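Local coordinates for protein glycoside hydrolase family 31 (Trueperella pyogenes, PDB 5I0F) that probably hydrolyses cycloalternan as a family 31 glycoside hydrolase, working through a covalent glycosyl-enzyme intermediate, at residues 39-50 and 91-101. Sequence-based numbering, arbitrary orientation.
Sequences GPCSRMRCFVLW and NGWQTSIPHLP
Met-44 is a bump set on the flat indole of Trp-93. Its CB lies 3.6 Å from Trp-93 CD2, while its CG sits squarely over the five-membered ring, 3.6 Å from the centroid and only 5° off the normal, a CH-pi contact. The Met-44 side chain bends at chi2 (-86°), which leaves SD above the ring in a more distant Met-aromatic position, and its bend at chi3 turns CE toward Trp-93 CB. Arg-43 C lies over the rim of the same face, and Cys-41 O meets the edge, 3.7 Å from Trp-93 CZ2. A water bound to Cys-41 N also receives a weak bond from Trp-93 NE1. The example illustrates packing across a curled, sandwich-like antiparallel sheet: the axes of 43-49 and 91-97 come within 8.0 Å and cross at 40°, and strand 54-62 pairs with both, linking the two sides. Midway, the small Cys-46 and Thr-95 face each other more loosely. At the far end Trp-50 enters a hollow formed by Pro-101, Leu-100 and Ile-97. Trp-50 CH2 approaches Pro-101 CD to 3.5 Å; Pro-101 CG makes a CH-pi contact over the outer part of one face, Val-48 CG1 lies over the opposite rim, and Leu-100 CD1 abuts the edge.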
loop_
_atom_site.group_PDB
_atom_site.type_symbol
_atom_site.label_atom_id
_atom_site.label_comp_id
_atom_site.label_asym_id
_atom_site.label_seq_id
_atom_site.Cartn_x
_atom_site.Cartn_y
_atom_site.Cartn_z
ATOM N N GLY A 39 33.543 4.550 -14.251
ATOM C CA GLY A 39 34.721 5.228 -13.762
ATOM C C GLY A 39 34.617 6.719 -13.968
ATOM O O GLY A 39 33.670 7.211 -14.591
ATOM N N PRO A 40 35.613 7.461 -13.465
ATOM C CA PRO A 40 35.666 8.893 -13.739
ATOM C C PRO A 40 36.192 9.175 -15.157
ATOM O O PRO A 40 37.133 8.460 -15.659
ATOM C CB PRO A 40 36.632 9.411 -12.678
ATOM C CG PRO A 40 37.572 8.267 -12.451
ATOM C CD PRO A 40 36.772 7.010 -12.663
ATOM N N CYS A 41 35.575 10.210 -15.759
ATOM C CA CYS A 41 35.776 10.629 -17.145
ATOM C C CYS A 41 35.967 12.144 -17.244
ATOM O O CYS A 41 35.548 12.889 -16.369
ATOM C CB CYS A 41 34.576 10.196 -18.008
ATOM S SG CYS A 41 34.502 8.405 -18.274
ATOM N N SER A 42 36.635 12.585 -18.302
ATOM C CA SER A 42 36.868 14.003 -18.544
ATOM C C SER A 42 35.841 14.597 -19.502
ATOM O O SER A 42 35.650 15.801 -19.508
ATOM C CB SER A 42 38.277 14.220 -19.096
ATOM O OG SER A 42 38.422 13.568 -20.339
ATOM N N ARG A 43 35.184 13.752 -20.299
ATOM C CA ARG A 43 34.284 14.203 -21.349
ATOM C C ARG A 43 33.279 13.095 -21.672
ATOM O O ARG A 43 33.603 11.920 -21.613
ATOM C CB ARG A 43 35.107 14.544 -22.597
ATOM C CG ARG A 43 34.350 15.167 -23.754
ATOM C CD ARG A 43 35.289 15.494 -24.918
ATOM N NE ARG A 43 35.753 14.276 -25.610
ATOM C CZ ARG A 43 36.965 14.082 -26.160
ATOM N NH1 ARG A 43 37.929 15.010 -26.108
ATOM N NH2 ARG A 43 37.237 12.917 -26.756
ATOM N N MET A 44 32.067 13.499 -22.013
ATOM C CA MET A 44 31.049 12.625 -22.543
ATOM C C MET A 44 30.265 13.371 -23.615
ATOM O O MET A 44 29.845 14.521 -23.394
ATOM C CB MET A 44 30.088 12.233 -21.430
ATOM C CG MET A 44 30.417 10.928 -20.757
ATOM S SD MET A 44 29.670 9.588 -21.703
ATOM C CE MET A 44 27.991 9.746 -21.092
ATOM N N ARG A 45 30.045 12.715 -24.751
ATOM C CA ARG A 45 29.259 13.292 -25.828
ATOM C C ARG A 45 28.169 12.345 -26.271
ATOM O O ARG A 45 28.331 11.131 -26.232
ATOM C CB ARG A 45 30.163 13.683 -27.006
ATOM C CG ARG A 45 31.149 14.772 -26.604
ATOM C CD ARG A 45 32.044 15.287 -27.713
ATOM N NE ARG A 45 32.733 14.213 -28.417
ATOM C CZ ARG A 45 33.917 14.320 -29.019
ATOM N NH1 ARG A 45 34.415 13.246 -29.633
ATOM N NH2 ARG A 45 34.625 15.459 -29.001
ATOM N N CYS A 46 27.036 12.918 -26.651
ATOM C CA CYS A 46 25.918 12.169 -27.213
ATOM C C CYS A 46 25.841 12.477 -28.705
ATOM O O CYS A 46 25.671 13.642 -29.098
ATOM C CB CYS A 46 24.610 12.577 -26.534
ATOM S SG CYS A 46 23.189 11.635 -27.118
ATOM N N PHE A 47 25.959 11.443 -29.527
ATOM C CA PHE A 47 25.823 11.569 -30.979
ATOM C C PHE A 47 24.416 11.144 -31.386
ATOM O O PHE A 47 24.034 9.994 -31.126
ATOM C CB PHE A 47 26.825 10.657 -31.683
ATOM C CG PHE A 47 28.253 11.087 -31.530
ATOM C CD1 PHE A 47 28.960 10.777 -30.381
ATOM C CD2 PHE A 47 28.897 11.796 -32.544
ATOM C CE1 PHE A 47 30.286 11.166 -30.238
ATOM C CE2 PHE A 47 30.225 12.192 -32.407
ATOM C CZ PHE A 47 30.918 11.869 -31.250
ATOM N N VAL A 48 23.654 12.055 -31.994
ATOM C CA VAL A 48 22.282 11.767 -32.428
ATOM C C VAL A 48 22.256 11.779 -33.955
ATOM O O VAL A 48 22.550 12.800 -34.576
ATOM C CB VAL A 48 21.264 12.790 -31.868
ATOM C CG1 VAL A 48 19.839 12.373 -32.213
ATOM C CG2 VAL A 48 21.398 12.950 -30.358
ATOM N N LEU A 49 21.904 10.642 -34.552
ATOM C CA LEU A 49 21.877 10.482 -36.007
ATOM C C LEU A 49 20.427 10.574 -36.539
ATOM O O LEU A 49 19.659 9.611 -36.469
ATOM C CB LEU A 49 22.537 9.153 -36.408
ATOM C CG LEU A 49 23.846 8.739 -35.696
ATOM C CD1 LEU A 49 24.308 7.342 -36.119
ATOM C CD2 LEU A 49 24.970 9.756 -35.912
ATOM N N TRP A 50 20.067 11.754 -37.038
ATOM C CA TRP A 50 18.769 11.995 -37.700
ATOM C C TRP A 50 18.842 11.506 -39.167
ATOM O O TRP A 50 19.940 11.316 -39.699
ATOM C CB TRP A 50 18.407 13.494 -37.668
ATOM C CG TRP A 50 18.627 14.205 -36.344
ATOM C CD1 TRP A 50 19.720 14.952 -35.967
ATOM C CD2 TRP A 50 17.715 14.261 -35.255
ATOM N NE1 TRP A 50 19.542 15.455 -34.695
ATOM C CE2 TRP A 50 18.316 15.051 -34.239
ATOM C CE3 TRP A 50 16.446 13.722 -35.034
ATOM C CZ2 TRP A 50 17.691 15.306 -33.033
ATOM C CZ3 TRP A 50 15.829 13.971 -33.843
ATOM C CH2 TRP A 50 16.455 14.753 -32.845
ATOM N N ASN A 91 28.723 8.570 -11.825
ATOM C CA ASN A 91 29.044 9.882 -12.334
ATOM C C ASN A 91 28.053 10.155 -13.445
ATOM O O ASN A 91 28.144 9.566 -14.522
ATOM C CB ASN A 91 30.475 9.889 -12.847
ATOM C CG ASN A 91 31.470 9.458 -11.780
ATOM O OD1 ASN A 91 32.077 8.388 -11.877
ATOM N ND2 ASN A 91 31.602 10.270 -10.734
ATOM N N GLY A 92 27.078 11.007 -13.149
ATOM C CA GLY A 92 26.055 11.381 -14.100
ATOM C C GLY A 92 26.535 12.442 -15.072
ATOM O O GLY A 92 27.271 13.356 -14.696
ATOM N N TRP A 93 26.096 12.302 -16.322
ATOM C CA TRP A 93 26.301 13.288 -17.378
ATOM C C TRP A 93 24.954 13.559 -18.031
ATOM O O TRP A 93 24.107 12.664 -18.085
ATOM C CB TRP A 93 27.264 12.718 -18.413
ATOM C CG TRP A 93 28.644 12.540 -17.890
ATOM C CD1 TRP A 93 29.139 11.462 -17.191
ATOM C CD2 TRP A 93 29.731 13.451 -18.047
ATOM N NE1 TRP A 93 30.459 11.655 -16.909
ATOM C CE2 TRP A 93 30.854 12.868 -17.417
ATOM C CE3 TRP A 93 29.871 14.702 -18.670
ATOM C CZ2 TRP A 93 32.093 13.500 -17.382
ATOM C CZ3 TRP A 93 31.111 15.335 -18.624
ATOM C CH2 TRP A 93 32.196 14.737 -17.982
ATOM N N GLN A 94 24.771 14.769 -18.555
ATOM C CA GLN A 94 23.475 15.194 -19.070
ATOM C C GLN A 94 23.593 16.208 -20.204
ATOM O O GLN A 94 24.507 17.031 -20.234
ATOM C CB GLN A 94 22.633 15.774 -17.928
ATOM C CG GLN A 94 21.194 16.067 -18.285
ATOM C CD GLN A 94 20.461 16.803 -17.180
ATOM O OE1 GLN A 94 19.950 16.187 -16.251
ATOM N NE2 GLN A 94 20.404 18.130 -17.283
ATOM N N THR A 95 22.665 16.108 -21.144
ATOM C CA THR A 95 22.424 17.139 -22.136
ATOM C C THR A 95 20.920 17.195 -22.359
ATOM O O THR A 95 20.188 16.392 -21.789
ATOM C CB THR A 95 23.187 16.845 -23.456
ATOM O OG1 THR A 95 23.072 17.962 -24.343
ATOM C CG2 THR A 95 22.672 15.565 -24.165
ATOM N N SER A 96 20.458 18.135 -23.175
ATOM C CA SER A 96 19.052 18.171 -23.579
ATOM C C SER A 96 18.853 18.705 -24.994
ATOM O O SER A 96 19.753 19.319 -25.583
ATOM C CB SER A 96 18.205 18.963 -22.582
ATOM O OG SER A 96 18.698 20.279 -22.442
ATOM N N ILE A 97 17.678 18.398 -25.536
ATOM C CA ILE A 97 17.221 18.911 -26.825
ATOM C C ILE A 97 15.954 19.699 -26.500
ATOM O O ILE A 97 14.977 19.093 -26.092
ATOM C CB ILE A 97 16.906 17.768 -27.814
ATOM C CG1 ILE A 97 18.137 16.876 -28.014
ATOM C CG2 ILE A 97 16.432 18.346 -29.149
ATOM C CD1 ILE A 97 17.872 15.595 -28.786
ATOM N N PRO A 98 15.973 21.045 -26.636
ATOM C CA PRO A 98 14.826 21.870 -26.186
ATOM C C PRO A 98 13.493 21.696 -26.938
ATOM O O PRO A 98 12.428 21.956 -26.355
ATOM C CB PRO A 98 15.340 23.310 -26.344
ATOM C CG PRO A 98 16.449 23.214 -27.341
ATOM C CD PRO A 98 17.089 21.880 -27.122
ATOM N N HIS A 99 13.548 21.284 -28.205
ATOM C CA HIS A 99 12.348 21.091 -29.037
ATOM C C HIS A 99 12.576 19.918 -29.968
ATOM O O HIS A 99 13.153 20.069 -31.040
ATOM C CB HIS A 99 12.038 22.357 -29.848
ATOM C CG HIS A 99 11.469 23.474 -29.028
ATOM N ND1 HIS A 99 10.260 23.370 -28.372
ATOM C CD2 HIS A 99 11.942 24.714 -28.754
ATOM C CE1 HIS A 99 10.010 24.499 -27.731
ATOM N NE2 HIS A 99 11.016 25.330 -27.945
ATOM N N LEU A 100 12.127 18.746 -29.541
ATOM C CA LEU A 100 12.516 17.499 -30.188
ATOM C C LEU A 100 11.915 17.385 -31.584
ATOM O O LEU A 100 10.696 17.431 -31.726
ATOM C CB LEU A 100 12.058 16.312 -29.343
ATOM C CG LEU A 100 12.532 14.931 -29.802
ATOM C CD1 LEU A 100 14.037 14.778 -29.634
ATOM C CD2 LEU A 100 11.776 13.864 -29.019
ATOM N N PRO A 101 12.758 17.250 -32.621
ATOM C CA PRO A 101 12.185 17.076 -33.966
ATOM C C PRO A 101 11.305 15.827 -34.068
ATOM O O PRO A 101 11.592 14.819 -33.404
ATOM C CB PRO A 101 13.423 16.926 -34.857
ATOM C CG PRO A 101 14.509 17.637 -34.129
ATOM C CD PRO A 101 14.216 17.463 -32.665
HETATM O O HOH W 1 33.051 10.864 -14.766
#